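Local coordinates for protein aclacinomycin-N/aclacinomycin-A oxidase (Streptomyces galilaeus, PDB 2IPI) that oxidises the terminal sugar of aclacinomycin antibiotics in the last two biosynthetic steps, using a bicovalently bound FAD and molecular oxygen, at residues Q80-S86 / V100-M106. Residues are numbered along the deposited sequence; the frame is centred on the assembly and turned at random.
Sequences QRIAVRS and VRAVIDM. With FAD (flavin-adenine dinucleotide), chain F.
Ile104, with chi1 near 62° (p) and chi2 near -93°, between wells, brings its CD1 within 3.3 Å of both Ile82 CG2 and Val84 CG2; all three, beta-branched, suit the extended backbone. Ala102 CB, 4.0 Å from Ile82 CG1, and Met106 CG, 3.5 Å from Val84 CG1, continue the apolar layer. Strands 82-85 and 102-105 run parallel, axes 4.6 Å apart at closest and 25° askew, pairing Ile82 with Ala102, Ala83 with Val103, Val84 with Ile104 and Arg85 with Asp105. Ala83 N donates to Ala102 O (2.7 Å), Ile104 N to Ala83 O (2.8 Å), Arg85 N to Ile104 O (2.9 Å) and Met106 N to Arg85 O (3.0 Å). At the start, Arg81 O accepts from Arg101 N and Ala102 N (each 3.0 Å), as Arg101 turns (phi/psi -117/-18). On the other face, Ala83 CB leaves room for Val100 CG1 at 3.7 Å, while Arg85 forms a salt bridge with Asp96, and Asp105 one with Arg46 and a hydrogen bond with Ser107. The end of strand 82-85 and Ser86 bind FAD: Val84 O accepts from FAD O2B (2.8 Å), Ser86 N donates to FAD O2A (2.9 Å) and Ser86 OG to FAD N7A (2.7 Å). This parallel pair belongs to the PCMH-type FAD-binding domain; strand 58-61 flanks 102-105, helix 65-78 covers Ile82 and Ala102, and strand 221-227 meets Val84, Ile104 and Met106 through Ile221.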
loop_
_atom_site.group_PDB
_atom_site.type_symbol
_atom_site.label_atom_id
_atom_site.label_comp_id
_atom_site.label_asym_id
_atom_site.label_seq_id
_atom_site.Cartn_x
_atom_site.Cartn_y
_atom_site.Cartn_z
ATOM N N GLN A 80 11.403 -14.764 22.640
ATOM C CA GLN A 80 11.813 -14.346 21.302
ATOM C C GLN A 80 10.864 -13.287 20.782
ATOM O O GLN A 80 9.663 -13.552 20.677
ATOM C CB GLN A 80 11.846 -15.609 20.450
ATOM C CG GLN A 80 13.092 -16.449 20.776
ATOM C CD GLN A 80 12.991 -17.853 20.211
ATOM O OE1 GLN A 80 11.933 -18.228 19.701
ATOM N NE2 GLN A 80 14.086 -18.593 20.308
ATOM N N ARG A 81 11.382 -12.095 20.483
ATOM C CA ARG A 81 10.513 -11.043 19.964
ATOM C C ARG A 81 10.002 -11.436 18.581
ATOM O O ARG A 81 10.813 -11.739 17.707
ATOM C CB ARG A 81 11.222 -9.690 19.866
ATOM C CG ARG A 81 10.371 -8.661 19.126
ATOM C CD ARG A 81 11.230 -7.542 18.574
ATOM N NE ARG A 81 10.500 -6.326 18.225
ATOM C CZ ARG A 81 11.059 -5.116 18.207
ATOM N NH1 ARG A 81 12.334 -4.956 18.510
ATOM N NH2 ARG A 81 10.350 -4.050 17.882
ATOM N N ILE A 82 8.685 -11.418 18.415
ATOM C CA ILE A 82 8.071 -12.022 17.227
ATOM C C ILE A 82 7.906 -11.070 16.056
ATOM O O ILE A 82 7.617 -9.894 16.301
ATOM C CB ILE A 82 6.685 -12.576 17.635
ATOM C CG1 ILE A 82 6.766 -13.806 18.542
ATOM C CG2 ILE A 82 5.818 -12.886 16.439
ATOM C CD1 ILE A 82 5.435 -14.189 19.149
ATOM N N ALA A 83 8.024 -11.586 14.822
ATOM C CA ALA A 83 7.658 -10.792 13.653
ATOM C C ALA A 83 7.003 -11.708 12.595
ATOM O O ALA A 83 7.460 -12.841 12.541
ATOM C CB ALA A 83 8.841 -10.066 13.048
ATOM N N VAL A 84 6.021 -11.185 11.873
ATOM C CA VAL A 84 5.397 -11.982 10.817
ATOM C C VAL A 84 5.783 -11.474 9.428
ATOM O O VAL A 84 5.704 -10.280 9.174
ATOM C CB VAL A 84 3.864 -11.973 10.865
ATOM C CG1 VAL A 84 3.325 -13.135 10.037
ATOM C CG2 VAL A 84 3.394 -11.989 12.300
ATOM N N ARG A 85 6.145 -12.442 8.595
ATOM C CA ARG A 85 6.376 -12.172 7.185
ATOM C C ARG A 85 5.318 -12.915 6.370
ATOM O O ARG A 85 5.156 -14.118 6.556
ATOM C CB ARG A 85 7.789 -12.606 6.804
ATOM C CG ARG A 85 7.999 -12.848 5.315
ATOM C CD ARG A 85 9.460 -12.783 4.897
ATOM N NE ARG A 85 10.037 -11.478 5.135
ATOM C CZ ARG A 85 11.184 -11.130 5.668
ATOM N NH1 ARG A 85 12.080 -12.004 6.097
ATOM N NH2 ARG A 85 11.463 -9.834 5.768
ATOM N N SER A 86 4.625 -12.233 5.477
ATOM C CA SER A 86 3.752 -12.883 4.502
ATOM C C SER A 86 4.381 -12.717 3.114
ATOM O O SER A 86 4.852 -13.691 2.512
ATOM C CB SER A 86 2.347 -12.291 4.548
ATOM O OG SER A 86 1.669 -12.653 5.753
ATOM N N VAL A 100 14.512 -8.682 16.451
ATOM C CA VAL A 100 13.576 -9.776 16.217
ATOM C C VAL A 100 14.312 -11.113 16.377
ATOM O O VAL A 100 15.398 -11.311 15.822
ATOM C CB VAL A 100 12.886 -9.776 14.846
ATOM C CG1 VAL A 100 12.034 -11.044 14.733
ATOM C CG2 VAL A 100 11.986 -8.583 14.597
ATOM N N ARG A 101 13.706 -12.007 17.168
ATOM C CA ARG A 101 14.300 -13.309 17.463
ATOM C C ARG A 101 13.434 -14.449 16.930
ATOM O O ARG A 101 13.922 -15.564 16.753
ATOM C CB ARG A 101 14.546 -13.462 18.963
ATOM C CG ARG A 101 15.594 -12.447 19.428
ATOM C CD ARG A 101 16.910 -12.724 18.733
ATOM N NE ARG A 101 18.003 -11.864 19.223
ATOM C CZ ARG A 101 18.453 -10.921 18.391
ATOM N NH1 ARG A 101 17.855 -10.853 17.200
ATOM N NH2 ARG A 101 19.425 -10.090 18.701
ATOM N N ALA A 102 12.182 -14.140 16.652
ATOM C CA ALA A 102 11.252 -15.096 16.081
ATOM C C ALA A 102 10.578 -14.596 14.816
ATOM O O ALA A 102 9.882 -13.562 14.833
ATOM C CB ALA A 102 10.220 -15.388 17.169
ATOM N N VAL A 103 10.696 -15.305 13.690
ATOM C CA VAL A 103 9.948 -14.827 12.516
ATOM C C VAL A 103 8.993 -15.900 12.014
ATOM O O VAL A 103 9.369 -17.031 11.697
ATOM C CB VAL A 103 10.888 -14.385 11.375
ATOM C CG1 VAL A 103 12.177 -15.173 11.458
ATOM C CG2 VAL A 103 10.252 -14.538 10.002
ATOM N N ILE A 104 7.724 -15.550 11.975
ATOM C CA ILE A 104 6.740 -16.534 11.492
ATOM C C ILE A 104 6.395 -16.180 10.049
ATOM O O ILE A 104 5.866 -15.101 9.786
ATOM C CB ILE A 104 5.495 -16.585 12.381
ATOM C CG1 ILE A 104 4.674 -15.306 12.469
ATOM C CG2 ILE A 104 5.895 -17.000 13.807
ATOM C CD1 ILE A 104 5.108 -14.459 13.648
ATOM N N ASP A 105 6.738 -17.093 9.170
ATOM C CA ASP A 105 6.611 -16.974 7.730
ATOM C C ASP A 105 5.401 -17.758 7.216
ATOM O O ASP A 105 5.285 -18.968 7.437
ATOM C CB ASP A 105 7.865 -17.501 7.030
ATOM C CG ASP A 105 7.901 -17.052 5.571
ATOM O OD1 ASP A 105 8.940 -16.515 5.154
ATOM O OD2 ASP A 105 6.900 -17.221 4.852
ATOM N N MET A 106 4.500 -17.034 6.572
ATOM C CA MET A 106 3.186 -17.548 6.204
ATOM C C MET A 106 3.109 -17.919 4.725
ATOM O O MET A 106 2.020 -18.202 4.238
ATOM C CB MET A 106 2.109 -16.501 6.507
ATOM C CG MET A 106 2.425 -15.674 7.758
ATOM S SD MET A 106 1.464 -16.266 9.164
ATOM C CE MET A 106 2.760 -16.815 10.259
HETATM P PA FAD F . 5.477 -8.021 4.816
HETATM O O1A FAD F . 6.775 -7.501 5.002
HETATM O O2A FAD F . 5.449 -9.470 5.012
HETATM O O5B FAD F . 4.442 -7.316 5.767
HETATM C C5B FAD F . 4.360 -5.955 5.895
HETATM C C4B FAD F . 3.785 -5.585 7.260
HETATM O O4B FAD F . 2.667 -6.388 7.519
HETATM C C3B FAD F . 4.773 -5.919 8.393
HETATM O O3B FAD F . 4.554 -5.107 9.489
HETATM C C2B FAD F . 4.400 -7.344 8.766
HETATM O O2B FAD F . 4.767 -7.743 10.059
HETATM C C1B FAD F . 2.904 -7.279 8.551
HETATM N N9A FAD F . 2.276 -8.599 8.344
HETATM C C8A FAD F . 2.627 -9.526 7.444
HETATM N N7A FAD F . 1.827 -10.579 7.531
HETATM C C5A FAD F . 0.967 -10.334 8.520
HETATM C C6A FAD F . -0.086 -11.064 9.056
HETATM N N6A FAD F . -0.391 -12.182 8.518
HETATM N N1A FAD F . -0.800 -10.552 10.045
HETATM C C2A FAD F . -0.505 -9.351 10.484
HETATM N N3A FAD F . 0.477 -8.621 9.990
HETATM C C4A FAD F . 1.219 -9.099 9.037
HETATM N N1 FAD F . 0.600 -0.827 -1.592
HETATM C C2 FAD F . -0.593 -0.321 -2.052
HETATM O O2 FAD F . -1.434 0.059 -1.360
HETATM N N3 FAD F . -0.786 -0.270 -3.405
HETATM C C4 FAD F . 0.168 -0.710 -4.306
HETATM O O4 FAD F . -0.095 -0.728 -5.475
HETATM C C4X FAD F . 1.367 -1.238 -3.824
HETATM N N5 FAD F . 2.356 -1.663 -4.662
HETATM C C5X FAD F . 3.493 -2.238 -4.194
HETATM C C6 FAD F . 4.447 -2.750 -5.076
HETATM C C7 FAD F . 5.608 -3.273 -4.584
HETATM C C7M FAD F . 6.530 -3.903 -5.575
HETATM C C8 FAD F . 5.812 -3.393 -3.206
HETATM C C8M FAD F . 6.946 -4.252 -2.693
HETATM C C9 FAD F . 4.839 -2.894 -2.371
HETATM C C9A FAD F . 3.694 -2.286 -2.822
HETATM N N10 FAD F . 2.748 -1.776 -1.954
HETATM C C10 FAD F . 1.571 -1.297 -2.447
HETATM C "C1'" FAD F . 3.122 -1.290 -0.592
HETATM C "C2'" FAD F . 3.032 -2.322 0.534
HETATM O "O2'" FAD F . 4.218 -2.842 1.040
HETATM C "C3'" FAD F . 2.094 -3.471 0.250
HETATM O "O3'" FAD F . 0.811 -3.028 -0.070
HETATM C "C4'" FAD F . 2.242 -4.397 1.495
HETATM O "O4'" FAD F . 2.697 -3.786 2.634
HETATM C "C5'" FAD F . 3.066 -5.658 1.392
HETATM O "O5'" FAD F . 2.869 -6.458 2.510
HETATM P P FAD F . 3.684 -7.790 2.559
HETATM O O1P FAD F . 2.910 -8.835 3.124
HETATM O O2P FAD F . 4.127 -8.064 1.261
HETATM O O3P FAD F . 5.007 -7.524 3.383
#